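Local coordinates for putative cell adhesion protein (Parabacteroides distasonis, PDB 3LIU) that probably serves as a fimbrilin, a pilus building block of the FimA/Mfa1 family with a likely role in cell adhesion, at residues D42-W56 and V79-A92. Numbering follows the deposited sequence. Where two conformers were deposited one is given.
Sequences DVNTLTVGVFGVDGW and VYAGEAHVVVVANA
W56 lies with one face against Y80 CB, which sits over the centre of the indole's six-membered ring, 3.8 Å from its centroid, while the phenol turns an edge to the indole face, ring planes 72° apart. G52 CA packs on the opposite face, where any side chain would collide with the indole, hence glycine. With chi1 60°, W56 CG falls between its own backbone N and carbonyl carbon, which brings the indole between G52 and Y80. Replacing the indole by an alanine is likely to open a gap there and leave the Y80 edge without its aromatic partner.

Beyond this end, strands 45-52 and 82-90 run antiparallel, with T47, G49 and F51 in hydrogen-bonded pairs with V89, V87 and H85. L46, V48 and V50 mesh with A84, V86, V88 and A90 in a tight apolar layer (L46 CD2 to V88 CG1, 3.7 Å), well filled by beta-branched valines. G49 is glycine because a CB here would clash with F51 CE2.

At the far end, the N91 amide ties strand 82-90 to the D42-N44 loop: ND2 donates to D42 O (2.7 Å) and OD1 accepts N44 N (2.8 Å) on a lone pair. L125 O also receives ND2. A bound water joins the hydroxyls of T45 and T47 to V89 O and A92 N; the T47 hydroxyl also bonds that of T61.

The looser, solvent side is the G52-G55 turn, where exposed V53 lies against the E83 chain and another water links D54 OD1, W56 NE1 and E83 O.

Strand 57-66 flanks 45-52 and strand 127-136 flanks 82-90, making this an inner antiparallel pair, consistent with the transthyretin-like beta domain of FimA-type fimbrillins.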
ATOM      1  N   ASP A  42     -11.356   5.227   7.297  1.00 13.41           N
ATOM      2  CA  ASP A  42     -11.433   5.819   8.642  1.00 14.20           C
ATOM      3  C   ASP A  42     -10.184   6.711   8.944  1.00 13.13           C
ATOM      4  O   ASP A  42      -9.059   6.346   8.611  1.00 14.14           O
ATOM      5  CB  ASP A  42     -11.534   4.763   9.753  1.00 15.33           C
ATOM      6  CG  ASP A  42     -12.839   3.969   9.733  1.00 14.64           C
ATOM      7  OD1 ASP A  42     -13.778   4.297   8.976  1.00 16.94           O
ATOM      8  OD2 ASP A  42     -12.896   2.988  10.501  1.00 17.87           O
ATOM      9  N   VAL A  43     -10.434   7.843   9.605  1.00  8.90           N
ATOM     10  CA  VAL A  43      -9.434   8.739  10.137  1.00 12.98           C
ATOM     11  C   VAL A  43      -9.683   8.816  11.605  1.00 12.88           C
ATOM     12  O   VAL A  43     -10.615   9.463  12.056  1.00 15.25           O
ATOM     13  CB  VAL A  43      -9.546  10.109   9.484  1.00 14.09           C
ATOM     14  CG1 VAL A  43      -8.646  11.109  10.172  1.00 16.01           C
ATOM     15  CG2 VAL A  43      -9.246   9.956   7.956  1.00 14.18           C
ATOM     16  N   ASN A  44      -8.870   8.121  12.375  1.00 13.37           N
ATOM     17  CA  ASN A  44      -9.073   8.052  13.834  1.00 15.08           C
ATOM     18  C   ASN A  44      -8.206   9.054  14.591  1.00 14.35           C
ATOM     19  O   ASN A  44      -8.640   9.716  15.518  1.00 13.19           O
ATOM     20  CB  ASN A  44      -8.719   6.643  14.278  1.00 16.07           C
ATOM     21  CG  ASN A  44      -9.571   5.622  13.622  1.00 16.27           C
ATOM     22  OD1 ASN A  44     -10.776   5.796  13.538  1.00 19.82           O
ATOM     23  ND2 ASN A  44      -8.964   4.533  13.166  1.00 16.15           N
ATOM     24  N   THR A  45      -6.951   9.166  14.177  1.00 14.95           N
ATOM     25  CA  THR A  45      -6.019  10.101  14.809  1.00 12.18           C
ATOM     26  C   THR A  45      -5.377  10.905  13.707  1.00 11.54           C
ATOM     27  O   THR A  45      -5.234  10.407  12.584  1.00 13.87           O
ATOM     28  CB  THR A  45      -4.891   9.398  15.628  1.00 11.59           C
ATOM     29  OG1 THR A  45      -4.070   8.615  14.751  1.00 10.48           O
ATOM     30  CG2 THR A  45      -5.438   8.514  16.771  1.00 15.30           C
ATOM     31  N   LEU A  46      -4.987  12.129  14.046  1.00 10.50           N
ATOM     32  CA  LEU A  46      -4.140  12.961  13.191  1.00 13.16           C
ATOM     33  C   LEU A  46      -2.882  13.401  13.929  1.00 13.29           C
ATOM     34  O   LEU A  46      -2.942  13.930  15.062  1.00 12.29           O
ATOM     35  CB  LEU A  46      -4.888  14.196  12.701  1.00 11.72           C
ATOM     36  CG  LEU A  46      -6.034  13.834  11.756  1.00 12.58           C
ATOM     37  CD1 LEU A  46      -6.850  15.092  11.482  1.00 24.13           C
ATOM     38  CD2 LEU A  46      -5.516  13.267  10.457  1.00  7.34           C
ATOM     39  N   THR A  47      -1.743  13.168  13.284  1.00 13.96           N
ATOM     40  CA  THR A  47      -0.462  13.701  13.745  1.00 13.52           C
ATOM     41  C   THR A  47      -0.069  14.809  12.812  1.00 12.21           C
ATOM     42  O   THR A  47      -0.005  14.604  11.607  1.00 17.61           O
ATOM     43  CB  THR A  47       0.637  12.623  13.748  1.00 12.49           C
ATOM     44  OG1 THR A  47       0.229  11.542  14.588  1.00 11.56           O
ATOM     45  CG2 THR A  47       1.952  13.184  14.271  1.00 11.84           C
ATOM     46  N   VAL A  48       0.192  15.980  13.369  1.00 14.03           N
ATOM     47  CA  VAL A  48       0.512  17.186  12.614  1.00 15.12           C
ATOM     48  C   VAL A  48       1.935  17.621  12.976  1.00 10.54           C
ATOM     49  O   VAL A  48       2.304  17.735  14.158  1.00 10.24           O
ATOM     50  CB  VAL A  48      -0.491  18.303  12.932  1.00 13.90           C
ATOM     51  CG1 VAL A  48      -0.158  19.587  12.162  1.00 11.51           C
ATOM     52  CG2 VAL A  48      -1.951  17.833  12.646  1.00 13.50           C
ATOM     53  N   GLY A  49       2.753  17.813  11.958  1.00  9.69           N
ATOM     54  CA  GLY A  49       4.100  18.332  12.163  1.00 11.81           C
ATOM     55  C   GLY A  49       4.143  19.725  11.594  1.00 11.39           C
ATOM     56  O   GLY A  49       3.837  19.919  10.389  1.00 10.63           O
ATOM     57  N   VAL A  50       4.506  20.691  12.435  1.00  9.72           N
ATOM     58  CA  VAL A  50       4.649  22.097  11.987  1.00 11.39           C
ATOM     59  C   VAL A  50       6.126  22.506  12.127  1.00 11.74           C
ATOM     60  O   VAL A  50       6.653  22.509  13.238  1.00 11.38           O
ATOM     61  CB  VAL A  50       3.799  23.026  12.894  1.00 11.48           C
ATOM     62  CG1 VAL A  50       3.786  24.470  12.353  1.00  9.74           C
ATOM     63  CG2 VAL A  50       2.381  22.503  13.010  1.00  7.79           C
ATOM     64  N   PHE A  51       6.780  22.859  11.027  1.00 11.05           N
ATOM     65  CA  PHE A  51       8.226  23.130  11.034  1.00 13.56           C
ATOM     66  C   PHE A  51       8.501  24.542  10.503  1.00 14.80           C
ATOM     67  O   PHE A  51       8.322  24.852   9.311  1.00 14.88           O
ATOM     68  CB  PHE A  51       8.980  22.045  10.228  1.00 14.84           C
ATOM     69  CG  PHE A  51       8.840  20.652  10.801  1.00 16.29           C
ATOM     70  CD1 PHE A  51       9.724  20.169  11.750  1.00 18.29           C
ATOM     71  CD2 PHE A  51       7.805  19.834  10.401  1.00 13.66           C
ATOM     72  CE1 PHE A  51       9.581  18.870  12.269  1.00 18.06           C
ATOM     73  CE2 PHE A  51       7.650  18.578  10.908  1.00 15.97           C
ATOM     74  CZ  PHE A  51       8.539  18.082  11.845  1.00 20.05           C
ATOM     75  N   GLY A  52       8.908  25.419  11.402  1.00 14.43           N
ATOM     76  CA  GLY A  52       9.135  26.808  11.023  1.00 18.16           C
ATOM     77  C   GLY A  52      10.344  26.895  10.120  1.00 18.39           C
ATOM     78  O   GLY A  52      11.242  26.081  10.216  1.00 17.38           O
ATOM     79  N   VAL A  53      10.377  27.878   9.233  1.00 21.92           N
ATOM     80  CA  VAL A  53      11.503  27.970   8.306  1.00 20.79           C
ATOM     81  C   VAL A  53      12.807  28.283   9.046  1.00 21.02           C
ATOM     82  O   VAL A  53      13.847  27.957   8.552  1.00 22.56           O
ATOM     83  CB  VAL A  53      11.271  29.026   7.202  1.00 23.46           C
ATOM     84  CG1 VAL A  53      10.177  28.550   6.271  1.00 19.38           C
ATOM     85  CG2 VAL A  53      10.957  30.365   7.809  1.00 15.50           C
ATOM     86  N   ASP A  54      12.732  28.894  10.223  1.00 23.39           N
ATOM     87  CA  ASP A  54      13.905  29.225  11.044  1.00 25.81           C
ATOM     88  C   ASP A  54      14.305  28.153  12.054  1.00 26.55           C
ATOM     89  O   ASP A  54      15.088  28.452  12.969  1.00 30.48           O
ATOM     90  CB  ASP A  54      13.611  30.494  11.845  1.00 28.19           C
ATOM     91  CG  ASP A  54      12.351  30.358  12.673  1.00 36.70           C
ATOM     92  OD1 ASP A  54      11.328  29.932  12.092  1.00 45.74           O
ATOM     93  OD2 ASP A  54      12.368  30.662  13.876  1.00 42.78           O
ATOM     94  N   GLY A  55      13.750  26.945  11.968  1.00 21.60           N
ATOM     95  CA  GLY A  55      14.220  25.852  12.794  1.00 20.80           C
ATOM     96  C   GLY A  55      13.346  25.398  13.952  1.00 20.31           C
ATOM     97  O   GLY A  55      13.576  24.325  14.483  1.00 20.91           O
ATOM     98  N   TRP A  56      12.331  26.152  14.357  1.00 20.08           N
ATOM     99  CA  TRP A  56      11.460  25.658  15.435  1.00 18.74           C
ATOM    100  C   TRP A  56      10.564  24.539  14.888  1.00 18.88           C
ATOM    101  O   TRP A  56      10.341  24.439  13.671  1.00 19.49           O
ATOM    102  CB  TRP A  56      10.625  26.771  16.059  1.00 17.79           C
ATOM    103  CG  TRP A  56       9.669  27.532  15.117  1.00 25.40           C
ATOM    104  CD1 TRP A  56       9.913  28.726  14.492  1.00 28.02           C
ATOM    105  CD2 TRP A  56       8.317  27.170  14.751  1.00 26.78           C
ATOM    106  NE1 TRP A  56       8.814  29.117  13.748  1.00 24.94           N
ATOM    107  CE2 TRP A  56       7.819  28.191  13.906  1.00 19.17           C
ATOM    108  CE3 TRP A  56       7.486  26.087  15.056  1.00 21.17           C
ATOM    109  CZ2 TRP A  56       6.542  28.151  13.355  1.00 23.14           C
ATOM    110  CZ3 TRP A  56       6.208  26.050  14.507  1.00 19.44           C
ATOM    111  CH2 TRP A  56       5.752  27.077  13.666  1.00 25.37           C
ATOM    112  N   VAL A  79       1.269  26.835  18.695  1.00 13.34           N
ATOM    113  CA  VAL A  79       2.399  26.727  17.772  1.00 15.84           C
ATOM    114  C   VAL A  79       3.087  28.105  17.807  1.00 18.17           C
ATOM    115  O   VAL A  79       2.741  28.936  18.647  1.00 19.31           O
ATOM    116  CB  VAL A  79       1.925  26.330  16.325  1.00 16.15           C
ATOM    117  CG1 VAL A  79       1.259  24.950  16.318  1.00 15.56           C
ATOM    118  CG2 VAL A  79       0.970  27.339  15.736  1.00 16.15           C
ATOM    119  N   TYR A  80       4.077  28.343  16.954  1.00 21.86           N
ATOM    120  CA  TYR A  80       4.698  29.683  16.845  1.00 21.99           C
ATOM    121  C   TYR A  80       4.303  30.406  15.565  1.00 22.50           C
ATOM    122  O   TYR A  80       3.885  29.771  14.577  1.00 20.42           O
ATOM    123  CB  TYR A  80       6.230  29.592  16.943  1.00 24.68           C
ATOM    124  CG  TYR A  80       6.718  28.898  18.220  1.00 30.80           C
ATOM    125  CD1 TYR A  80       6.717  29.570  19.439  1.00 34.58           C
ATOM    126  CD2 TYR A  80       7.173  27.579  18.196  1.00 37.14           C
ATOM    127  CE1 TYR A  80       7.157  28.955  20.608  1.00 36.83           C
ATOM    128  CE2 TYR A  80       7.617  26.950  19.365  1.00 39.26           C
ATOM    129  CZ  TYR A  80       7.605  27.648  20.568  1.00 39.36           C
ATOM    130  OH  TYR A  80       8.032  27.043  21.732  1.00 42.04           O
ATOM    131  N   ALA A  81       4.412  31.740  15.581  1.00 21.48           N
ATOM    132  CA  ALA A  81       4.107  32.518  14.391  1.00 22.71           C
ATOM    133  C   ALA A  81       5.241  32.409  13.367  1.00 23.21           C
ATOM    134  O   ALA A  81       6.381  32.152  13.715  1.00 23.54           O
ATOM    135  CB  ALA A  81       3.835  33.960  14.729  1.00 21.71           C
ATOM    136  N   GLY A  82       4.910  32.626  12.097  1.00 22.51           N
ATOM    137  CA  GLY A  82       5.910  32.597  11.029  1.00 20.26           C
ATOM    138  C   GLY A  82       5.570  31.619   9.942  1.00 20.02           C
ATOM    139  O   GLY A  82       4.548  30.883  10.004  1.00 17.17           O
ATOM    140  N   GLU A  83       6.408  31.636   8.907  1.00 19.26           N
ATOM    141  CA  GLU A  83       6.253  30.724   7.807  1.00 17.37           C
ATOM    142  C   GLU A  83       6.645  29.339   8.281  1.00 15.99           C
ATOM    143  O   GLU A  83       7.612  29.194   9.008  1.00 16.60           O
ATOM    144  CB  GLU A  83       7.090  31.136   6.595  1.00 18.98           C
ATOM    145  CG  GLU A  83       6.716  30.343   5.346  1.00 21.57           C
ATOM    146  CD  GLU A  83       7.363  30.877   4.067  1.00 30.73           C
ATOM    147  OE1 GLU A  83       8.060  31.925   4.110  1.00 23.20           O
ATOM    148  OE2 GLU A  83       7.167  30.235   3.022  1.00 29.54           O
ATOM    149  N   ALA A  84       5.855  28.340   7.885  1.00 14.19           N
ATOM    150  CA  ALA A  84       6.082  26.970   8.289  1.00 14.93           C
ATOM    151  C   ALA A  84       5.667  25.973   7.225  1.00 12.38           C
ATOM    152  O   ALA A  84       4.817  26.254   6.360  1.00 14.32           O
ATOM    153  CB  ALA A  84       5.366  26.665   9.620  1.00 16.09           C
ATOM    154  N   HIS A  85       6.275  24.797   7.320  1.00 14.65           N
ATOM    155  CA  HIS A  85       5.924  23.651   6.520  1.00 14.25           C
ATOM    156  C   HIS A  85       5.151  22.672   7.413  1.00 15.43           C
ATOM    157  O   HIS A  85       5.581  22.369   8.513  1.00 19.10           O
ATOM    158  CB  HIS A  85       7.163  23.033   5.918  1.00 16.73           C
ATOM    159  CG  HIS A  85       7.774  23.852   4.827  1.00 22.71           C
ATOM    160  ND1 HIS A  85       9.065  24.320   4.885  1.00 29.92           N
ATOM    161  CD2 HIS A  85       7.265  24.300   3.655  1.00 32.80           C
ATOM    162  CE1 HIS A  85       9.331  25.015   3.795  1.00 32.30           C
ATOM    163  NE2 HIS A  85       8.251  25.029   3.037  1.00 32.10           N
ATOM    164  N   VAL A  86       3.978  22.251   6.943  1.00 13.88           N
ATOM    165  CA  VAL A  86       3.020  21.469   7.723  1.00 10.88           C
ATOM    166  C   VAL A  86       2.686  20.212   6.954  1.00 12.90           C
ATOM    167  O   VAL A  86       2.413  20.280   5.771  1.00 13.05           O
ATOM    168  CB  VAL A  86       1.737  22.269   7.929  1.00 11.78           C
ATOM    169  CG1 VAL A  86       0.707  21.490   8.698  1.00 10.68           C
ATOM    170  CG2 VAL A  86       2.052  23.602   8.616  1.00  9.03           C
ATOM    171  N   VAL A  87       2.709  19.079   7.650  1.00 14.24           N
ATOM    172  CA  VAL A  87       2.309  17.801   7.088  0.50 12.42           C
ATOM    173  C   VAL A  87       1.413  17.065   8.099  1.00 14.41           C
ATOM    174  O   VAL A  87       1.603  17.150   9.314  1.00 13.91           O
ATOM    175  CB  VAL A  87       3.543  16.953   6.635  0.50 11.65           C
ATOM    176  CG1 VAL A  87       4.615  16.870   7.740  0.50  6.02           C
ATOM    177  CG2 VAL A  87       3.116  15.547   6.167  0.50 11.22           C
ATOM    178  N   VAL A  88       0.418  16.360   7.588  1.00 15.81           N
ATOM    179  CA  VAL A  88      -0.541  15.686   8.409  1.00 14.43           C
ATOM    180  C   VAL A  88      -0.464  14.213   8.091  1.00 14.87           C
ATOM    181  O   VAL A  88      -0.483  13.822   6.916  1.00 12.25           O
ATOM    182  CB  VAL A  88      -1.952  16.200   8.087  1.00 17.75           C
ATOM    183  CG1 VAL A  88      -3.023  15.501   8.952  1.00 19.10           C
ATOM    184  CG2 VAL A  88      -1.985  17.706   8.263  1.00 18.76           C
ATOM    185  N   VAL A  89      -0.411  13.399   9.145  1.00 12.53           N
ATOM    186  CA  VAL A  89      -0.443  11.965   9.039  1.00  9.07           C
ATOM    187  C   VAL A  89      -1.659  11.420   9.785  1.00 11.44           C
ATOM    188  O   VAL A  89      -1.843  11.658  10.974  1.00 13.00           O
ATOM    189  CB  VAL A  89       0.856  11.308   9.622  1.00 11.71           C
ATOM    190  CG1 VAL A  89       0.726   9.736   9.596  1.00  9.19           C
ATOM    191  CG2 VAL A  89       2.102  11.760   8.830  1.00  7.70           C
ATOM    192  N   ALA A  90      -2.479  10.647   9.105  1.00 11.16           N
ATOM    193  CA  ALA A  90      -3.603   9.948   9.749  1.00 11.87           C
ATOM    194  C   ALA A  90      -3.212   8.556  10.189  1.00 11.43           C
ATOM    195  O   ALA A  90      -2.526   7.824   9.457  1.00  8.64           O
ATOM    196  CB  ALA A  90      -4.831   9.857   8.793  1.00  8.74           C
ATOM    197  N   ASN A  91      -3.697   8.187  11.375  1.00 13.44           N
ATOM    198  CA  ASN A  91      -3.699   6.803  11.858  1.00 11.67           C
ATOM    199  C   ASN A  91      -2.287   6.237  12.121  1.00 13.50           C
ATOM    200  O   ASN A  91      -2.039   5.062  11.936  1.00 14.21           O
ATOM    201  CB  ASN A  91      -4.484   5.909  10.893  1.00 12.93           C
ATOM    202  CG  ASN A  91      -5.949   6.342  10.750  1.00 13.41           C
ATOM    203  OD1 ASN A  91      -6.550   6.791  11.707  1.00 17.50           O
ATOM    204  ND2 ASN A  91      -6.497   6.260   9.530  1.00  9.87           N
ATOM    205  N   ALA A  92      -1.354   7.091  12.511  1.00 14.15           N
ATOM    206  CA  ALA A  92      -0.020   6.623  12.863  1.00 13.92           C
ATOM    207  C   ALA A  92      -0.083   5.686  14.067  1.00 12.13           C
ATOM    208  O   ALA A  92      -0.744   5.988  15.083  1.00  9.79           O
ATOM    209  CB  ALA A  92       0.918   7.793  13.132  1.00  8.43           C
TER
HETATM  210  O   HOH W   1      -1.931   9.997  13.390  1.00  9.87           O
HETATM  211  O   HOH W   2      -3.422   6.208  15.330  1.00 24.33           O
HETATM  212  O   HOH W   3      10.276  24.048   7.170  1.00 37.87           O
HETATM  213  O   HOH W   4       9.048  30.622  11.112  1.00 27.80           O